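Local coordinates for protein minor fimbrium subunit Mfa5 (Porphyromonas gingivalis ATCC 33277, PDB 6TO1) that serves as an accessory tip subunit of the minor (Mfa1) fimbriae, which mediate biofilm formation and adhesion to host cells and other oral bacteria, at residues 93-99 and 110-116; 420-424 and 469-474; 494-500 and 523-528. One frame throughout, in Å; residues are numbered along the deposited sequence.

Contact 1 of 3, residues 93-99 and 110-116; sequences DKYAVPV and AWDVTLK
K94 and L115 run side by side on the buried face of two antiparallel strands, K94 CG lying 3.8 Å from L115 CG. With CG anti to the backbone nitrogen (chi1 179°) and the rest of the chain extended, K94 carries CE past V113 CG1 at 3.9 Å and delivers NZ to a covalent link with N501 CG, the intramolecular isopeptide. Lysine suits the place: its aliphatic shaft packs on L115 and V113, and its nitrogen can form an amide. Further along this face A96 CB rests 4.0 Å from V113 CG2. P98, lacking an N-H, faces W111 as a non-hydrogen-bonded pair; P98 CG meets W111 CD1 at 4.0 Å. The motif is a beta hairpin, strands 90-98 and 110-119, whose second strand pairs onward with 463-473. On the opposite face Y95 sets CG between its nitrogen and carbonyl carbon (chi1 41°), laying the ring beside T114, CE1 3.6 Å from T114 CB; T114 OG1 bonds to T468. The K116 chain folds back to bring NZ to the edge of that ring, where its bond to Y95 OH is weak at 3.4 Å. A water joins the same NZ to D93 OD2. V99 CG2 packs 3.6 Å from D112 OD2, while D112 OD1 salt-bridges R470.

Contact 2 of 3, residues 420-424 and 469-474; sequences GFIVK and YRIYAD
F421 and A473, I422 and Y472, V423 and I471 face one another as successive pairs of an antiparallel ladder. Strand 463-473 is the inner member of the sheet here, taking 421-423 along one edge and 110-119 along the other; the N-to-C directions of 421-423 and 469-473 lie 145° apart. Backbone bonds join I422 to Y472 in both directions and lead from K424 N to R470 O. At the far end D474 N gives a nearly straight bond to G420 O, 2.8 Å away. The backbone angles of G420, with phi at 96°, leave no room for a CB beside the carbonyl of the residue before, which calls for glycine at this entry to the strand.

Apolar contacts fill the buried face. The F421 ring reaches I471, with 4.0 Å between their CD1 atoms, and its CE1 is equally far from A473 CB. V423 CG1 lies 3.9 Å from CD1 of Y469, whose hydroxyl bonds to D415. Branched and aromatic residues suit a face turned into the domain.

The polar side chains gather round Y472. R470 and K424 lay their aliphatic parts together, CD to CD at 3.9 Å, while acids receive their charges: R470 salt-bridges D104, and K424 salt-bridges E106. K424 crosses Y472 at a slant, CG 3.7 Å from Y472 CE2. A turn at its last torsion (chi4 63°) then puts NZ at the ring's edge, in its plane, for a 2.8 Å hydrogen bond to Y472 OH, the same oxygen that bonds to D104 OD1.

Contact 3 of 3, residues 494-500 and 523-528; sequences DLGGFDT and RPTVKL
T525 and D494 are tied by two bonds: D494 N gives to T525 O, and T525 OG1 gives back to D494 O at 2.7 Å. The hydroxyl sits between the nitrogen and carbonyl carbon of its own residue (chi1 60°), which points it at that oxygen from well above the carbonyl plane. G497 N reaches D494 O too, at 3.1 Å and from the opposite face, so two donors grip one acceptor.

The second of these closes a type II beta turn, D494 to G497. G496 has the positive phi that glycine tolerates, and at G497 a CB would collide with V526 O. D494 also holds the other segment with its carboxylate: K527 N bonds to OD1 at 2.9 Å, almost straight (173°), on the anti side and somewhat out of the carboxylate plane. K527, extended beyond CG, crosses D494 obliquely, CG touching D494 CB and G497 CA, and sends NZ to L495 O in a weak bond of 3.0 Å.

Beyond the turn the chain enters a two-stranded antiparallel ribbon, 498-499 with 525-526, in which F498 and V526 exchange backbone bonds and T500 CG2 packs 3.7 Å from V526 CG1. The F498 ring has L528 at its edge and meets W630 edge-to-face. P524 cannot donate, but its carbonyl oxygen accepts from T500 N at 3.2 Å, and a water lies 2.7 Å from the same P524 O.

R523 grips D499 side-on in a salt bridge, NE to OD1 and NH2 to OD2, each 3.0 Å. The guanidinium and carboxylate planes are 45° apart, and both oxygens are met from above the carboxylate plane. D499 OD1 has a further donor in N486 ND2.

Overall arrangement
Along the chain the contacts follow in series, contact 1 closing before contact 2 opens and contact 2 before contact 3. Their centres lie about 11 Å apart for contacts 1 and 2 and for 1 and 3, and about 13 Å for 2 and 3. Contacts 1 and 2 share one antiparallel sheet, in which strand 463-473 pairs with 110-119. Contact 3 is a separate ribbon laid against it: W111 and A96 pack on V526 and P524, F421 on D499 and V526, and I471 on T500. Segments far apart in sequence, 93-116 and 420-528, thus meet in one domain, which the isopeptide from K94 to N501 cross-links covalently, consistent with a sturdy fimbrial tip.

Contact 1 of 3, residues 93-99 and 110-116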
loop_
_atom_site.group_PDB
_atom_site.type_symbol
_atom_site.label_atom_id
_atom_site.label_comp_id
_atom_site.label_asym_id
_atom_site.label_seq_id
_atom_site.Cartn_x
_atom_site.Cartn_y
_atom_site.Cartn_z
ATOM N N ASP A 93 -12.178 -3.625 9.336
ATOM C CA ASP A 93 -12.621 -4.046 10.654
ATOM C C ASP A 93 -13.735 -3.101 11.087
ATOM O O ASP A 93 -13.822 -1.953 10.647
ATOM C CB ASP A 93 -11.483 -4.028 11.668
ATOM C CG ASP A 93 -11.763 -4.894 12.895
ATOM O OD1 ASP A 93 -12.706 -5.713 12.891
ATOM O OD2 ASP A 93 -11.032 -4.718 13.881
ATOM N N LYS A 94 -14.549 -3.588 12.006
ATOM C CA LYS A 94 -15.687 -2.830 12.496
ATOM C C LYS A 94 -15.985 -3.339 13.893
ATOM O O LYS A 94 -15.917 -4.540 14.139
ATOM C CB LYS A 94 -16.888 -2.992 11.566
ATOM C CG LYS A 94 -18.153 -2.247 12.016
ATOM C CD LYS A 94 -19.294 -2.470 11.040
ATOM C CE LYS A 94 -20.586 -1.860 11.585
ATOM N NZ LYS A 94 -21.763 -2.432 10.889
ATOM N N TYR A 95 -16.308 -2.422 14.801
ATOM C CA TYR A 95 -16.665 -2.849 16.143
ATOM C C TYR A 95 -17.497 -1.772 16.820
ATOM O O TYR A 95 -17.407 -0.581 16.495
ATOM C CB TYR A 95 -15.419 -3.160 16.977
ATOM C CG TYR A 95 -14.299 -2.161 16.756
ATOM C CD1 TYR A 95 -14.252 -0.977 17.469
ATOM C CD2 TYR A 95 -13.296 -2.406 15.817
ATOM C CE1 TYR A 95 -13.242 -0.055 17.262
ATOM C CE2 TYR A 95 -12.275 -1.498 15.621
ATOM C CZ TYR A 95 -12.253 -0.325 16.349
ATOM O OH TYR A 95 -11.245 0.595 16.169
ATOM N N ALA A 96 -18.288 -2.218 17.800
ATOM C CA ALA A 96 -19.145 -1.345 18.596
ATOM C C ALA A 96 -18.619 -1.338 20.023
ATOM O O ALA A 96 -18.542 -2.393 20.658
ATOM C CB ALA A 96 -20.596 -1.821 18.564
ATOM N N VAL A 97 -18.284 -0.160 20.536
ATOM C CA VAL A 97 -17.745 -0.036 21.886
ATOM C C VAL A 97 -18.846 0.551 22.779
ATOM O O VAL A 97 -19.325 1.658 22.511
ATOM C CB VAL A 97 -16.479 0.836 21.928
ATOM C CG1 VAL A 97 -15.932 0.896 23.358
ATOM C CG2 VAL A 97 -15.415 0.290 20.951
ATOM N N PRO A 98 -19.256 -0.143 23.832
ATOM C CA PRO A 98 -20.260 0.442 24.735
ATOM C C PRO A 98 -19.731 1.732 25.334
ATOM O O PRO A 98 -18.567 1.825 25.727
ATOM C CB PRO A 98 -20.461 -0.640 25.800
ATOM C CG PRO A 98 -19.886 -1.909 25.200
ATOM C CD PRO A 98 -18.805 -1.472 24.272
ATOM N N VAL A 99 -20.606 2.729 25.418
ATOM C CA VAL A 99 -20.244 4.026 25.969
ATOM C C VAL A 99 -20.301 3.900 27.487
ATOM O O VAL A 99 -21.336 3.527 28.050
ATOM C CB VAL A 99 -21.177 5.118 25.444
ATOM C CG1 VAL A 99 -20.835 6.475 26.049
ATOM C CG2 VAL A 99 -21.078 5.188 23.910
ATOM N N ALA A 110 -25.999 3.038 24.495
ATOM C CA ALA A 110 -25.249 3.791 23.506
ATOM C C ALA A 110 -23.948 3.062 23.200
ATOM O O ALA A 110 -23.299 2.524 24.097
ATOM C CB ALA A 110 -24.945 5.210 23.986
ATOM N N TRP A 111 -23.570 3.077 21.929
ATOM C CA TRP A 111 -22.340 2.436 21.482
ATOM C C TRP A 111 -21.678 3.340 20.461
ATOM O O TRP A 111 -22.348 3.988 19.653
ATOM C CB TRP A 111 -22.605 1.058 20.842
ATOM C CG TRP A 111 -23.238 0.056 21.762
ATOM C CD1 TRP A 111 -22.605 -0.936 22.457
ATOM C CD2 TRP A 111 -24.640 -0.073 22.066
ATOM N NE1 TRP A 111 -23.521 -1.655 23.185
ATOM C CE2 TRP A 111 -24.775 -1.140 22.960
ATOM C CE3 TRP A 111 -25.782 0.624 21.673
ATOM C CZ2 TRP A 111 -26.010 -1.528 23.468
ATOM C CZ3 TRP A 111 -26.996 0.237 22.179
ATOM C CH2 TRP A 111 -27.100 -0.826 23.058
ATOM N N ASP A 112 -20.351 3.353 20.480
ATOM C CA ASP A 112 -19.582 4.055 19.462
ATOM C C ASP A 112 -19.107 3.024 18.442
ATOM O O ASP A 112 -18.367 2.101 18.785
ATOM C CB ASP A 112 -18.407 4.803 20.078
ATOM C CG ASP A 112 -18.834 6.074 20.797
ATOM O OD1 ASP A 112 -19.703 6.805 20.288
ATOM O OD2 ASP A 112 -18.278 6.320 21.880
ATOM N N VAL A 113 -19.548 3.172 17.205
ATOM C CA VAL A 113 -19.275 2.201 16.151
ATOM C C VAL A 113 -18.159 2.757 15.279
ATOM O O VAL A 113 -18.272 3.865 14.752
ATOM C CB VAL A 113 -20.539 1.919 15.322
ATOM C CG1 VAL A 113 -20.217 1.011 14.142
ATOM C CG2 VAL A 113 -21.628 1.304 16.209
ATOM N N THR A 114 -17.101 1.988 15.106
ATOM C CA THR A 114 -15.982 2.405 14.272
ATOM C C THR A 114 -15.886 1.434 13.104
ATOM O O THR A 114 -15.978 0.227 13.313
ATOM C CB THR A 114 -14.666 2.401 15.038
ATOM O OG1 THR A 114 -14.647 3.466 15.993
ATOM C CG2 THR A 114 -13.483 2.604 14.045
ATOM N N LEU A 115 -15.742 1.970 11.891
ATOM C CA LEU A 115 -15.365 1.213 10.703
ATOM C C LEU A 115 -13.955 1.641 10.327
ATOM O O LEU A 115 -13.664 2.845 10.270
ATOM C CB LEU A 115 -16.321 1.469 9.541
ATOM C CG LEU A 115 -17.674 0.762 9.663
ATOM C CD1 LEU A 115 -18.529 1.613 10.620
ATOM C CD2 LEU A 115 -18.308 0.593 8.318
ATOM N N LYS A 116 -13.086 0.664 10.092
ATOM C CA LYS A 116 -11.660 0.921 9.943
ATOM C C LYS A 116 -11.127 0.175 8.729
ATOM O O LYS A 116 -11.442 -1.004 8.519
ATOM C CB LYS A 116 -10.912 0.482 11.186
ATOM C CG LYS A 116 -9.407 0.706 11.148
ATOM C CD LYS A 116 -8.719 -0.030 12.302
ATOM C CE LYS A 116 -8.872 0.679 13.630
ATOM N NZ LYS A 116 -8.257 -0.098 14.753
HETATM O O HOH W 1 -8.929 -3.152 14.330
#

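Contact 2 of 3, residues 420-424 and 469-474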
loop_
_atom_site.group_PDB
_atom_site.type_symbol
_atom_site.label_atom_id
_atom_site.label_comp_id
_atom_site.label_asym_id
_atom_site.label_seq_id
_atom_site.Cartn_x
_atom_site.Cartn_y
_atom_site.Cartn_z
ATOM N N GLY A 420 -33.820 -0.830 14.926
ATOM C CA GLY A 420 -33.711 -0.702 16.353
ATOM C C GLY A 420 -32.664 0.277 16.818
ATOM O O GLY A 420 -32.643 0.606 18.006
ATOM N N PHE A 421 -31.808 0.764 15.925
ATOM C CA PHE A 421 -30.732 1.680 16.290
ATOM C C PHE A 421 -30.774 2.933 15.436
ATOM O O PHE A 421 -31.094 2.888 14.248
ATOM C CB PHE A 421 -29.384 0.945 16.183
ATOM C CG PHE A 421 -29.322 -0.239 17.077
ATOM C CD1 PHE A 421 -28.965 -0.097 18.409
ATOM C CD2 PHE A 421 -29.723 -1.478 16.619
ATOM C CE1 PHE A 421 -28.982 -1.173 19.256
ATOM C CE2 PHE A 421 -29.740 -2.568 17.460
ATOM C CZ PHE A 421 -29.355 -2.424 18.777
ATOM N N ILE A 422 -30.493 4.062 16.074
ATOM C CA ILE A 422 -30.432 5.344 15.389
ATOM C C ILE A 422 -29.081 5.987 15.654
ATOM O O ILE A 422 -28.438 5.733 16.677
ATOM C CB ILE A 422 -31.579 6.255 15.836
ATOM C CG1 ILE A 422 -31.473 6.530 17.321
ATOM C CG2 ILE A 422 -32.932 5.591 15.564
ATOM C CD1 ILE A 422 -32.673 7.331 17.856
ATOM N N VAL A 423 -28.643 6.789 14.701
ATOM C CA VAL A 423 -27.344 7.429 14.762
ATOM C C VAL A 423 -27.522 8.782 15.423
ATOM O O VAL A 423 -28.351 9.590 14.996
ATOM C CB VAL A 423 -26.719 7.571 13.365
ATOM C CG1 VAL A 423 -25.336 8.193 13.498
ATOM C CG2 VAL A 423 -26.605 6.228 12.680
ATOM N N LYS A 424 -26.755 9.018 16.476
ATOM C CA LYS A 424 -26.839 10.272 17.211
ATOM C C LYS A 424 -26.662 11.444 16.260
ATOM O O LYS A 424 -25.749 11.456 15.434
ATOM C CB LYS A 424 -25.767 10.277 18.301
ATOM C CG LYS A 424 -25.761 11.525 19.186
ATOM C CD LYS A 424 -24.713 11.401 20.273
ATOM C CE LYS A 424 -24.660 12.638 21.183
ATOM N NZ LYS A 424 -25.935 12.826 21.913
ATOM N N TYR A 469 -19.123 6.803 14.774
ATOM C CA TYR A 469 -20.409 7.436 15.053
ATOM C C TYR A 469 -21.048 6.730 16.235
ATOM O O TYR A 469 -20.822 5.540 16.461
ATOM C CB TYR A 469 -21.346 7.391 13.825
ATOM C CG TYR A 469 -21.641 6.015 13.265
ATOM C CD1 TYR A 469 -22.743 5.290 13.697
ATOM C CD2 TYR A 469 -20.821 5.428 12.288
ATOM C CE1 TYR A 469 -23.028 4.023 13.193
ATOM C CE2 TYR A 469 -21.109 4.144 11.779
ATOM C CZ TYR A 469 -22.212 3.455 12.222
ATOM O OH TYR A 469 -22.530 2.201 11.732
ATOM N N ARG A 470 -21.869 7.468 16.980
ATOM C CA ARG A 470 -22.600 6.916 18.112
ATOM C C ARG A 470 -24.002 6.493 17.692
ATOM O O ARG A 470 -24.678 7.202 16.934
ATOM C CB ARG A 470 -22.693 7.929 19.253
ATOM C CG ARG A 470 -23.307 7.368 20.523
ATOM C CD ARG A 470 -22.974 8.206 21.766
ATOM N NE ARG A 470 -21.557 8.110 22.094
ATOM C CZ ARG A 470 -21.004 8.602 23.197
ATOM N NH1 ARG A 470 -21.754 9.223 24.107
ATOM N NH2 ARG A 470 -19.706 8.450 23.398
ATOM N N ILE A 471 -24.410 5.321 18.161
ATOM C CA ILE A 471 -25.770 4.833 17.962
ATOM C C ILE A 471 -26.460 4.725 19.318
ATOM O O ILE A 471 -25.839 4.428 20.342
ATOM C CB ILE A 471 -25.871 3.470 17.237
ATOM C CG1 ILE A 471 -25.138 2.380 17.995
ATOM C CG2 ILE A 471 -25.380 3.579 15.804
ATOM C CD1 ILE A 471 -25.280 0.997 17.361
ATOM N N TYR A 472 -27.773 4.914 19.294
ATOM C CA TYR A 472 -28.617 4.655 20.443
ATOM C C TYR A 472 -29.618 3.563 20.099
ATOM O O TYR A 472 -30.119 3.498 18.972
ATOM C CB TYR A 472 -29.421 5.895 20.848
ATOM C CG TYR A 472 -28.631 7.048 21.378
ATOM C CD1 TYR A 472 -27.810 6.905 22.477
ATOM C CD2 TYR A 472 -28.725 8.296 20.781
ATOM C CE1 TYR A 472 -27.093 7.987 22.973
ATOM C CE2 TYR A 472 -28.001 9.382 21.270
ATOM C CZ TYR A 472 -27.196 9.213 22.367
ATOM O OH TYR A 472 -26.470 10.271 22.872
ATOM N N ALA A 473 -29.960 2.749 21.091
ATOM C CA ALA A 473 -31.107 1.848 20.951
ATOM C C ALA A 473 -32.422 2.628 21.057
ATOM O O ALA A 473 -32.571 3.495 21.921
ATOM C CB ALA A 473 -31.072 0.762 22.017
ATOM N N ASP A 474 -33.364 2.321 20.157
ATOM C CA ASP A 474 -34.725 2.883 20.139
ATOM C C ASP A 474 -35.623 1.871 20.851
ATOM O O ASP A 474 -36.053 0.868 20.265
ATOM C CB ASP A 474 -35.148 3.146 18.699
ATOM C CG ASP A 474 -36.557 3.665 18.563
ATOM O OD1 ASP A 474 -37.335 3.627 19.532
ATOM O OD2 ASP A 474 -36.880 4.104 17.449
#

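Contact 3 of 3, residues 494-500 and 523-528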
loop_
_atom_site.group_PDB
_atom_site.type_symbol
_atom_site.label_atom_id
_atom_site.label_comp_id
_atom_site.label_asym_id
_atom_site.label_seq_id
_atom_site.Cartn_x
_atom_site.Cartn_y
_atom_site.Cartn_z
ATOM N N ASP A 494 -21.630 -8.231 22.527
ATOM C CA ASP A 494 -22.549 -9.178 23.170
ATOM C C ASP A 494 -22.908 -10.269 22.180
ATOM O O ASP A 494 -23.744 -10.058 21.300
ATOM C CB ASP A 494 -23.799 -8.454 23.682
ATOM C CG ASP A 494 -23.452 -7.340 24.618
ATOM O OD1 ASP A 494 -23.878 -6.184 24.383
ATOM O OD2 ASP A 494 -22.704 -7.607 25.579
ATOM N N LEU A 495 -22.283 -11.439 22.324
ATOM C CA LEU A 495 -22.620 -12.550 21.450
ATOM C C LEU A 495 -24.112 -12.844 21.495
ATOM O O LEU A 495 -24.724 -12.862 22.561
ATOM C CB LEU A 495 -21.848 -13.799 21.865
ATOM C CG LEU A 495 -20.335 -13.624 21.909
ATOM C CD1 LEU A 495 -19.684 -14.889 22.438
ATOM C CD2 LEU A 495 -19.829 -13.290 20.519
ATOM N N GLY A 496 -24.693 -13.107 20.329
ATOM C CA GLY A 496 -26.111 -13.381 20.230
ATOM C C GLY A 496 -27.022 -12.167 20.276
ATOM O O GLY A 496 -28.243 -12.332 20.315
ATOM N N GLY A 497 -26.476 -10.962 20.269
ATOM C CA GLY A 497 -27.277 -9.762 20.365
ATOM C C GLY A 497 -27.862 -9.344 19.035
ATOM O O GLY A 497 -27.850 -10.076 18.035
ATOM N N PHE A 498 -28.397 -8.131 19.041
ATOM C CA PHE A 498 -28.933 -7.506 17.852
ATOM C C PHE A 498 -27.791 -6.982 17.003
ATOM O O PHE A 498 -26.822 -6.442 17.544
ATOM C CB PHE A 498 -29.814 -6.330 18.228
ATOM C CG PHE A 498 -31.081 -6.713 18.961
ATOM C CD1 PHE A 498 -31.878 -7.729 18.485
ATOM C CD2 PHE A 498 -31.486 -6.000 20.081
ATOM C CE1 PHE A 498 -33.039 -8.071 19.123
ATOM C CE2 PHE A 498 -32.667 -6.319 20.734
ATOM C CZ PHE A 498 -33.443 -7.366 20.255
ATOM N N ASP A 499 -27.948 -7.070 15.685
ATOM C CA ASP A 499 -27.031 -6.382 14.780
ATOM C C ASP A 499 -27.060 -4.872 15.016
ATOM O O ASP A 499 -28.134 -4.277 15.136
ATOM C CB ASP A 499 -27.427 -6.614 13.330
ATOM C CG ASP A 499 -26.881 -7.919 12.760
ATOM O OD1 ASP A 499 -25.659 -8.152 12.837
ATOM O OD2 ASP A 499 -27.695 -8.683 12.219
ATOM N N THR A 500 -25.883 -4.240 14.986
ATOM C CA THR A 500 -25.839 -2.790 14.819
ATOM C C THR A 500 -25.913 -2.390 13.349
ATOM O O THR A 500 -26.396 -1.294 13.019
ATOM C CB THR A 500 -24.572 -2.200 15.432
ATOM O OG1 THR A 500 -23.427 -2.741 14.769
ATOM C CG2 THR A 500 -24.450 -2.523 16.910
ATOM N N ARG A 523 -19.645 -7.823 11.730
ATOM C CA ARG A 523 -20.982 -7.423 12.174
ATOM C C ARG A 523 -21.048 -7.359 13.693
ATOM O O ARG A 523 -21.201 -8.404 14.349
ATOM C CB ARG A 523 -22.016 -8.415 11.637
ATOM C CG ARG A 523 -22.179 -8.408 10.107
ATOM C CD ARG A 523 -23.351 -7.544 9.670
ATOM N NE ARG A 523 -24.641 -8.150 10.031
ATOM C CZ ARG A 523 -25.242 -9.104 9.329
ATOM N NH1 ARG A 523 -24.688 -9.557 8.217
ATOM N NH2 ARG A 523 -26.396 -9.611 9.735
ATOM N N PRO A 524 -20.963 -6.168 14.291
ATOM C CA PRO A 524 -21.111 -6.063 15.745
ATOM C C PRO A 524 -22.504 -6.467 16.214
ATOM O O PRO A 524 -23.513 -6.267 15.522
ATOM C CB PRO A 524 -20.840 -4.576 16.027
ATOM C CG PRO A 524 -20.117 -4.054 14.804
ATOM C CD PRO A 524 -20.713 -4.851 13.672
ATOM N N THR A 525 -22.560 -7.015 17.417
ATOM C CA THR A 525 -23.839 -7.400 18.002
ATOM C C THR A 525 -23.901 -6.892 19.430
ATOM O O THR A 525 -22.904 -6.943 20.148
ATOM C CB THR A 525 -24.047 -8.923 17.988
ATOM O OG1 THR A 525 -23.014 -9.579 18.733
ATOM C CG2 THR A 525 -24.054 -9.459 16.585
ATOM N N VAL A 526 -25.089 -6.430 19.855
ATOM C CA VAL A 526 -25.212 -5.754 21.136
ATOM C C VAL A 526 -26.517 -6.177 21.806
ATOM O O VAL A 526 -27.519 -6.479 21.143
ATOM C CB VAL A 526 -25.167 -4.211 21.026
ATOM C CG1 VAL A 526 -23.859 -3.739 20.394
ATOM C CG2 VAL A 526 -26.324 -3.692 20.246
ATOM N N LYS A 527 -26.481 -6.196 23.131
ATOM C CA LYS A 527 -27.679 -6.324 23.970
ATOM C C LYS A 527 -27.853 -5.059 24.804
ATOM O O LYS A 527 -26.881 -4.504 25.331
ATOM C CB LYS A 527 -27.573 -7.559 24.871
ATOM C CG LYS A 527 -27.512 -8.864 24.099
ATOM C CD LYS A 527 -27.214 -10.082 24.995
ATOM C CE LYS A 527 -27.033 -11.331 24.128
ATOM N NZ LYS A 527 -26.650 -12.535 24.893
ATOM N N LEU A 528 -29.098 -4.593 24.895
ATOM C CA LEU A 528 -29.395 -3.395 25.666
ATOM C C LEU A 528 -29.037 -3.610 27.135
ATOM O O LEU A 528 -29.165 -4.713 27.672
ATOM C CB LEU A 528 -30.881 -3.045 25.542
ATOM C CG LEU A 528 -31.265 -2.153 24.376
ATOM C CD1 LEU A 528 -30.906 -2.872 23.088
ATOM C CD2 LEU A 528 -32.740 -1.879 24.419
HETATM O O HOH W 2 -23.934 -5.787 12.896
#